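Local coordinates for protein spermidine synthase (PDB 3GJY) that probably makes spermidine by transferring an aminopropyl group from decarboxylated S-adenosylmethionine to putrescine, as a Rossmann-like member of the AdoMet-dependent methyltransferase superfamily, at residues A[32-37]-A[122-127]. Sequence-based numbering, arbitrary orientation. Where two conformers were deposited one is given.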
ATOM      1  N   SER A  32      -4.145 -18.586  -4.974  1.00 19.11           N
ATOM      2  CA  SER A  32      -2.869 -18.800  -4.288  0.50 20.02           C
ATOM      3  C   SER A  32      -2.977 -19.873  -3.250  1.00 18.89           C
ATOM      4  O   SER A  32      -4.070 -20.122  -2.729  1.00 21.64           O
ATOM      5  CB  SER A  32      -2.416 -17.535  -3.566  0.50 20.64           C
ATOM      6  OG  SER A  32      -3.193 -17.336  -2.400  0.50 25.13           O
ATOM      7  N   VAL A  33      -1.846 -20.502  -2.929  1.00 18.13           N
ATOM      8  CA  VAL A  33      -1.797 -21.352  -1.731  0.50 18.10           C
ATOM      9  C   VAL A  33      -1.457 -20.471  -0.542  1.00 17.28           C
ATOM     10  O   VAL A  33      -0.524 -19.653  -0.593  1.00 17.41           O
ATOM     11  CB  VAL A  33      -0.845 -22.565  -1.841  0.50 18.67           C
ATOM     12  CG1 VAL A  33      -1.207 -23.415  -3.053  0.50 17.96           C
ATOM     13  CG2 VAL A  33       0.627 -22.161  -1.889  0.50 20.47           C
ATOM     14  N   ILE A  34      -2.231 -20.612   0.520  1.00 16.99           N
ATOM     15  CA  ILE A  34      -2.098 -19.750   1.699  1.00 16.79           C
ATOM     16  C   ILE A  34      -1.567 -20.586   2.868  1.00 17.75           C
ATOM     17  O   ILE A  34      -2.192 -21.589   3.218  1.00 18.29           O
ATOM     18  CB  ILE A  34      -3.474 -19.161   2.082  1.00 17.49           C
ATOM     19  CG1 ILE A  34      -4.087 -18.394   0.902  1.00 19.36           C
ATOM     20  CG2 ILE A  34      -3.339 -18.245   3.301  1.00 18.68           C
ATOM     21  CD1 ILE A  34      -5.612 -18.325   0.947  1.00 21.24           C
ATOM     22  N   GLU A  35      -0.457 -20.165   3.470  1.00 17.10           N
ATOM     23  CA  GLU A  35       0.096 -20.892   4.616  0.50 17.30           C
ATOM     24  C   GLU A  35       0.047 -20.036   5.862  1.00 16.75           C
ATOM     25  O   GLU A  35       0.438 -18.874   5.848  1.00 16.54           O
ATOM     26  CB  GLU A  35       1.527 -21.363   4.357  0.50 18.40           C
ATOM     27  CG  GLU A  35       2.068 -22.270   5.443  0.50 19.43           C
ATOM     28  CD  GLU A  35       1.698 -23.699   5.207  0.50 23.57           C
ATOM     29  OE1 GLU A  35       1.268 -23.994   4.069  0.50 25.66           O
ATOM     30  OE2 GLU A  35       1.852 -24.516   6.143  0.50 26.93           O
ATOM     31  N   LEU A  36      -0.478 -20.626   6.944  1.00 16.09           N
ATOM     32  CA  LEU A  36      -0.541 -19.938   8.229  1.00 15.26           C
ATOM     33  C   LEU A  36       0.406 -20.628   9.181  1.00 15.71           C
ATOM     34  O   LEU A  36       0.300 -21.841   9.383  1.00 16.78           O
ATOM     35  CB  LEU A  36      -1.969 -19.985   8.782  1.00 16.29           C
ATOM     36  CG  LEU A  36      -3.089 -19.516   7.829  1.00 16.30           C
ATOM     37  CD1 LEU A  36      -4.421 -19.565   8.538  1.00 21.63           C
ATOM     38  CD2 LEU A  36      -2.843 -18.102   7.224  1.00 18.23           C
ATOM     39  N   GLU A  37       1.327 -19.851   9.767  1.00 16.61           N
ATOM     40  CA  GLU A  37       2.302 -20.399  10.720  1.00 17.51           C
ATOM     41  C   GLU A  37       2.255 -19.606  12.035  1.00 17.78           C
ATOM     42  O   GLU A  37       2.317 -18.373  12.032  1.00 17.87           O
ATOM     43  CB  GLU A  37       3.706 -20.334  10.112  1.00 17.33           C
ATOM     44  CG  GLU A  37       3.945 -21.225   8.926  1.00 19.85           C
ATOM     45  CD  GLU A  37       5.284 -20.941   8.274  1.00 24.48           C
ATOM     46  OE1 GLU A  37       5.349 -20.049   7.418  1.00 25.53           O
ATOM     47  OE2 GLU A  37       6.294 -21.617   8.619  1.00 29.07           O
ATOM     48  N   ASP A 122      -8.924 -12.700  -4.283  1.00 14.08           N
ATOM     49  CA  ASP A 122      -9.033 -14.100  -3.917  1.00 13.65           C
ATOM     50  C   ASP A 122     -10.155 -14.279  -2.891  1.00 13.48           C
ATOM     51  O   ASP A 122     -10.020 -13.848  -1.743  1.00 13.70           O
ATOM     52  CB  ASP A 122      -7.669 -14.583  -3.403  1.00 14.27           C
ATOM     53  CG  ASP A 122      -7.608 -16.087  -3.216  1.00 14.10           C
ATOM     54  OD1 ASP A 122      -8.595 -16.682  -2.713  1.00 15.39           O
ATOM     55  OD2 ASP A 122      -6.552 -16.665  -3.565  1.00 15.65           O
ATOM     56  N   ALA A 123     -11.262 -14.910  -3.321  1.00 13.00           N
ATOM     57  CA  ALA A 123     -12.427 -15.069  -2.438  1.00 14.02           C
ATOM     58  C   ALA A 123     -12.084 -15.828  -1.137  1.00 14.58           C
ATOM     59  O   ALA A 123     -12.620 -15.522  -0.060  1.00 14.52           O
ATOM     60  CB  ALA A 123     -13.568 -15.797  -3.196  1.00 14.66           C
ATOM     61  N   GLU A 124     -11.154 -16.783  -1.228  1.00 15.01           N
ATOM     62  CA  GLU A 124     -10.795 -17.586  -0.084  1.00 14.98           C
ATOM     63  C   GLU A 124      -9.909 -16.801   0.880  1.00 14.96           C
ATOM     64  O   GLU A 124     -10.077 -16.889   2.099  1.00 15.38           O
ATOM     65  CB  GLU A 124     -10.121 -18.908  -0.518  1.00 16.47           C
ATOM     66  CG  GLU A 124      -9.721 -19.813   0.671  1.00 20.01           C
ATOM     67  CD  GLU A 124     -10.904 -20.378   1.463  1.00 22.97           C
ATOM     68  OE1 GLU A 124     -12.091 -20.090   1.164  1.00 23.35           O
ATOM     69  OE2 GLU A 124     -10.602 -21.125   2.418  1.00 28.42           O
ATOM     70  N   LEU A 125      -8.979 -16.000   0.343  1.00 14.17           N
ATOM     71  CA  LEU A 125      -8.219 -15.127   1.220  1.00 14.46           C
ATOM     72  C   LEU A 125      -9.155 -14.135   1.923  1.00 14.86           C
ATOM     73  O   LEU A 125      -8.997 -13.880   3.122  1.00 14.63           O
ATOM     74  CB  LEU A 125      -7.120 -14.360   0.482  1.00 15.89           C
ATOM     75  CG  LEU A 125      -6.249 -13.470   1.357  1.00 18.52           C
ATOM     76  CD1 LEU A 125      -5.582 -14.275   2.504  1.00 21.52           C
ATOM     77  CD2 LEU A 125      -5.169 -12.871   0.451  1.00 21.99           C
ATOM     78  N   ALA A 126     -10.133 -13.592   1.190  1.00 12.24           N
ATOM     79  CA  ALA A 126     -11.130 -12.717   1.790  1.00 12.83           C
ATOM     80  C   ALA A 126     -11.890 -13.404   2.926  1.00 12.43           C
ATOM     81  O   ALA A 126     -12.094 -12.809   3.996  1.00 12.64           O
ATOM     82  CB  ALA A 126     -12.097 -12.185   0.686  1.00 13.57           C
ATOM     83  N   ARG A 127     -12.287 -14.666   2.704  1.00 13.36           N
ATOM     84  CA  ARG A 127     -13.059 -15.400   3.722  1.00 13.19           C
ATOM     85  C   ARG A 127     -12.186 -15.663   4.966  1.00 12.65           C
ATOM     86  O   ARG A 127     -12.635 -15.435   6.102  1.00 14.20           O
ATOM     87  CB  ARG A 127     -13.555 -16.727   3.118  1.00 14.49           C
ATOM     88  CG  ARG A 127     -14.531 -17.457   4.027  1.00 16.32           C
ATOM     89  CD  ARG A 127     -14.877 -18.838   3.496  1.00 19.41           C
ATOM     90  NE  ARG A 127     -13.747 -19.757   3.562  1.00 21.22           N
ATOM     91  CZ  ARG A 127     -13.376 -20.418   4.657  1.00 25.15           C
ATOM     92  NH1 ARG A 127     -14.046 -20.270   5.793  1.00 26.88           N
ATOM     93  NH2 ARG A 127     -12.340 -21.248   4.610  1.00 28.71           N
TER
HETATM   94  O   HOH W   1      -4.387 -14.993  -4.093  1.00 25.49           O
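The small N-terminal antiparallel sheet meets the Rossmann-like domain here: Ile34, on strand 33-38, lies against the first turn of helix 123-132, while Ser32 reaches the capping residue Asp122 through a water. With chi1 at -57°, CG1 of Ile34 points opposite the carbonyl carbon, and an extended chi2 (154°) carries the methyl CD1 over the helix start, where it lies 4.1 Å from Leu125 CA and 4.4 Å from Glu124 CG. Leu128, one turn further along, also packs on Ile34, and Ile50 of the next strand touches Leu125 and Ser32.

Asp122 is the N-cap. Its OD1 takes Glu124 N at 3.0 Å, almost end-on to the CG-OD1 bond, and Leu125 N at 3.2 Å from well above the carboxylate plane; Glu30 N adds a third bond. The other oxygen, OD2, accepts from Tyr31 N and from a water at 2.8 Å, which is also hydrogen-bonded to Ser32 OG (3.1 Å) and so bridges the two segments. The loop before the strand thus shares the carboxylate with the helix start. This is a classic Asp N-cap on the helix following the second strand of a Rossmann-like domain, here tied to the N-terminal beta sheet of this probable spermidine synthase.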